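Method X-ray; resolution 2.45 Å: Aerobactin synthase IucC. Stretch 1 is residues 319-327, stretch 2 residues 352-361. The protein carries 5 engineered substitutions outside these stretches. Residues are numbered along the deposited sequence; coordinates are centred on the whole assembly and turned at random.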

# COMPACT_ATOMS: atom_id res chain seq x y z
N ALA A 319 -30.43 30.01 -3.07
CA ALA A 319 -29.61 28.92 -2.53
C ALA A 319 -30.17 27.56 -2.94
O ALA A 319 -31.38 27.33 -2.91
N VAL A 320 -29.27 26.66 -3.31
CA VAL A 320 -29.62 25.33 -3.78
C VAL A 320 -29.05 24.30 -2.81
O VAL A 320 -27.93 24.45 -2.32
N ILE A 321 -29.83 23.25 -2.55
CA ILE A 321 -29.42 22.14 -1.71
C ILE A 321 -29.18 20.94 -2.62
O ILE A 321 -30.14 20.35 -3.15
N LEU A 322 -27.92 20.58 -2.82
CA LEU A 322 -27.58 19.39 -3.58
C LEU A 322 -27.82 18.16 -2.72
O LEU A 322 -27.32 18.07 -1.59
N GLY A 323 -28.60 17.21 -3.25
CA GLY A 323 -29.07 16.09 -2.47
C GLY A 323 -28.22 14.83 -2.62
O GLY A 323 -27.37 14.72 -3.49
N GLU A 324 -28.48 13.88 -1.71
CA GLU A 324 -27.87 12.55 -1.73
C GLU A 324 -28.97 11.53 -2.00
O GLU A 324 -29.59 11.02 -1.05
N PRO A 325 -29.27 11.21 -3.26
CA PRO A 325 -30.42 10.33 -3.53
C PRO A 325 -30.18 8.88 -3.15
O PRO A 325 -31.15 8.17 -2.87
N ALA A 326 -28.93 8.41 -3.14
CA ALA A 326 -28.65 7.00 -2.88
C ALA A 326 -27.43 6.87 -1.98
O ALA A 326 -26.49 7.67 -2.05
N ALA A 327 -27.47 5.85 -1.12
CA ALA A 327 -26.38 5.57 -0.20
C ALA A 327 -26.39 4.09 0.13
O ALA A 327 -27.39 3.40 -0.06
N ILE A 352 -21.81 6.54 -1.66
CA ILE A 352 -22.77 7.63 -1.58
C ILE A 352 -22.81 8.33 -2.93
O ILE A 352 -21.77 8.64 -3.50
N TRP A 353 -24.02 8.55 -3.44
CA TRP A 353 -24.22 9.27 -4.69
C TRP A 353 -24.71 10.68 -4.39
O TRP A 353 -25.67 10.86 -3.64
N ARG A 354 -24.04 11.67 -4.98
CA ARG A 354 -24.33 13.07 -4.72
C ARG A 354 -24.78 13.77 -5.99
O ARG A 354 -24.40 13.38 -7.10
N GLU A 355 -25.58 14.81 -5.81
CA GLU A 355 -26.10 15.60 -6.91
C GLU A 355 -25.02 16.56 -7.40
O GLU A 355 -24.49 17.35 -6.63
N ASN A 356 -24.70 16.47 -8.69
CA ASN A 356 -23.73 17.37 -9.31
C ASN A 356 -24.39 18.72 -9.59
O ASN A 356 -25.56 18.77 -9.96
N PRO A 357 -23.66 19.83 -9.41
CA PRO A 357 -24.26 21.14 -9.72
C PRO A 357 -24.93 21.23 -11.08
O PRO A 357 -25.96 21.90 -11.21
N CYS A 358 -24.37 20.57 -12.11
CA CYS A 358 -24.89 20.74 -13.46
C CYS A 358 -26.37 20.42 -13.57
O CYS A 358 -27.03 20.87 -14.51
N ARG A 359 -26.92 19.64 -12.63
CA ARG A 359 -28.35 19.38 -12.62
C ARG A 359 -29.15 20.67 -12.49
O ARG A 359 -30.18 20.84 -13.14
N TRP A 360 -28.68 21.59 -11.64
CA TRP A 360 -29.43 22.80 -11.32
C TRP A 360 -28.91 24.04 -12.04
O TRP A 360 -29.50 25.12 -11.87
N LEU A 361 -27.86 23.93 -12.83
CA LEU A 361 -27.23 25.10 -13.44
C LEU A 361 -27.89 25.46 -14.76
O LEU A 361 -28.35 24.60 -15.52

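Where two antiparallel strands part, side chains can carry the contact on beside the remaining backbone hydrogen bonds. The pairing of residues 352-361 with residues 319-327 in aerobactin synthase IucC is a compact example, burying 625 Å² in all.

The second stretch enters as a strand. Ile 352 forms a non-hydrogen-bonded antiparallel pair with Ala 327, and their side chains lie on the same face of the sheet. Its m,t rotamer leaves CG1 4.3 Å from CB of Ala 327, while CG2 approaches the carboxylate carbon CD of Glu 324 at 3.9 Å, so one branched side chain meets both a small apolar neighbour and the carboxylate end of a charged one.

Trp 353 turns to the other face, together with Ala 326. Its backbone N donates a nearly straight hydrogen bond to O of Ala 326 (3.0 Å), and with chi1 m and chi2 near 91° the indole brings CD1 to 3.7 Å from CB of Ala 326; the methyl group sits oblique to the ring. The carbonyl O of Trp 353 takes no hydrogen bond from the first stretch. Instead it meets carbon: CA of Glu 324 at 3.4 Å, in a CH···O contact, and CD of Pro 325 at 3.3 Å.

Arg 354 starts out away from the first stretch, yet its long side chain, chi1 m and then extended, still finds a partner there. Glu 324, with an m,t rotamer, begins sideways and comes nearer at its end, placing OE2 3.5 Å from NE of Arg 354, close to the guanidinium plane. The result is a salt bridge of rather long reach.

Glu 355 is the polar hub. Its CA-to-CB bond points toward the first stretch, and the t,t rotamer carries OE1 to 2.8 Å from N of Gly 323, which donates to it at 164°. The backbone N of Glu 355 in turn donates to O of Gly 323 (2.9 Å), so a single glycine is held through both of its backbone polar groups. The other carboxylate oxygen serves its own stretch: OE2 accepts from NE1 of Trp 360 (2.5 Å) and forms a salt bridge with NE of Arg 359 (3.6 Å).

Beyond the strand, Asn 356 points away and uses OD1 to accept from N of Cys 358 (2.8 Å). The contact now becomes apolar. Leu 322, in the m,t rotamer, spreads its two methyls: CD1 lies 4.0 Å from CG of Pro 357, and CD2 lies 3.8 Å from CD1 of Trp 360.

Trp 360 closes the contact. Pointing toward the first stretch, with chi1 m and chi2 near 91°, it offers a ring face to Val 320, whose t rotamer sets CG1 3.8 Å from CG of the indole in a CH-pi contact. The hydrogen bond to Glu 355 tethers the same ring, so polar and apolar contacts converge on one side chain.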

# COMPACT_ATOMS: atom_id res chain seq x y z
CB ALA A 319 -29.54 29.03 -1.01
CB VAL A 320 -29.10 25.07 -5.21
CG1 VAL A 320 -29.39 23.63 -5.64
CG2 VAL A 320 -29.72 26.06 -6.19
CB ILE A 321 -30.47 21.82 -0.64
CG1 ILE A 321 -30.61 22.98 0.35
CG2 ILE A 321 -30.12 20.53 0.11
CD1 ILE A 321 -29.38 23.27 1.19
CB LEU A 322 -26.13 19.45 -4.05
CG LEU A 322 -25.81 20.59 -5.02
CD1 LEU A 322 -24.33 20.68 -5.31
CD2 LEU A 322 -26.59 20.44 -6.32
CB GLU A 324 -27.16 12.26 -0.41
CG GLU A 324 -25.94 13.12 -0.17
CD GLU A 324 -25.23 12.79 1.13
OE1 GLU A 324 -25.76 11.94 1.90
OE2 GLU A 324 -24.15 13.36 1.39
CB PRO A 325 -30.63 10.48 -5.04
CG PRO A 325 -29.30 10.93 -5.57
CD PRO A 325 -28.70 11.77 -4.49
CB ALA A 326 -28.42 6.22 -4.18
CB ALA A 327 -26.49 6.41 1.08
CB ILE A 352 -22.40 8.64 -0.47
CG1 ILE A 352 -22.44 7.96 0.90
CG2 ILE A 352 -23.34 9.85 -0.50
CD1 ILE A 352 -21.86 8.80 2.02
CB TRP A 353 -25.22 8.53 -5.59
CG TRP A 353 -24.72 7.19 -6.04
CD1 TRP A 353 -24.91 5.99 -5.41
CD2 TRP A 353 -23.94 6.91 -7.21
NE1 TRP A 353 -24.29 4.99 -6.13
CE2 TRP A 353 -23.69 5.53 -7.23
CE3 TRP A 353 -23.42 7.71 -8.24
CZ2 TRP A 353 -22.96 4.91 -8.24
CZ3 TRP A 353 -22.69 7.09 -9.25
CH2 TRP A 353 -22.47 5.71 -9.24
CB ARG A 354 -23.11 13.80 -4.16
CG ARG A 354 -22.91 13.64 -2.66
CD ARG A 354 -21.85 14.61 -2.19
NE ARG A 354 -21.57 14.47 -0.76
CZ ARG A 354 -20.59 15.12 -0.14
NH1 ARG A 354 -20.40 14.95 1.16
NH2 ARG A 354 -19.80 15.95 -0.82
CB GLU A 355 -27.34 16.35 -6.46
CG GLU A 355 -28.31 16.70 -7.56
CD GLU A 355 -29.61 17.26 -7.02
OE1 GLU A 355 -29.79 17.25 -5.79
OE2 GLU A 355 -30.45 17.69 -7.83
CB ASN A 356 -23.21 16.75 -10.62
CG ASN A 356 -22.15 17.59 -11.30
OD1 ASN A 356 -22.25 18.82 -11.38
ND2 ASN A 356 -21.13 16.93 -11.83
CB PRO A 357 -23.06 22.09 -9.62
CG PRO A 357 -22.20 21.47 -8.58
CD PRO A 357 -22.36 19.97 -8.73
CB CYS A 358 -24.10 19.86 -14.44
SG CYS A 358 -24.66 18.14 -14.50
CB ARG A 359 -28.70 18.41 -11.50
CG ARG A 359 -28.90 16.97 -11.96
CD ARG A 359 -28.50 15.95 -10.89
NE ARG A 359 -29.65 15.27 -10.31
CZ ARG A 359 -30.13 14.10 -10.72
NH1 ARG A 359 -29.56 13.46 -11.73
NH2 ARG A 359 -31.18 13.56 -10.12
CB TRP A 360 -29.39 23.04 -9.80
CG TRP A 360 -30.18 22.03 -9.03
CD1 TRP A 360 -29.72 20.85 -8.50
CD2 TRP A 360 -31.57 22.10 -8.69
NE1 TRP A 360 -30.74 20.20 -7.86
CE2 TRP A 360 -31.89 20.94 -7.96
CE3 TRP A 360 -32.58 23.04 -8.93
CZ2 TRP A 360 -33.17 20.69 -7.47
CZ3 TRP A 360 -33.85 22.79 -8.44
CH2 TRP A 360 -34.13 21.63 -7.72
CB LEU A 361 -25.74 24.85 -13.68
CG LEU A 361 -24.86 24.70 -12.44
CD1 LEU A 361 -23.44 24.34 -12.85
CD2 LEU A 361 -24.87 25.96 -11.59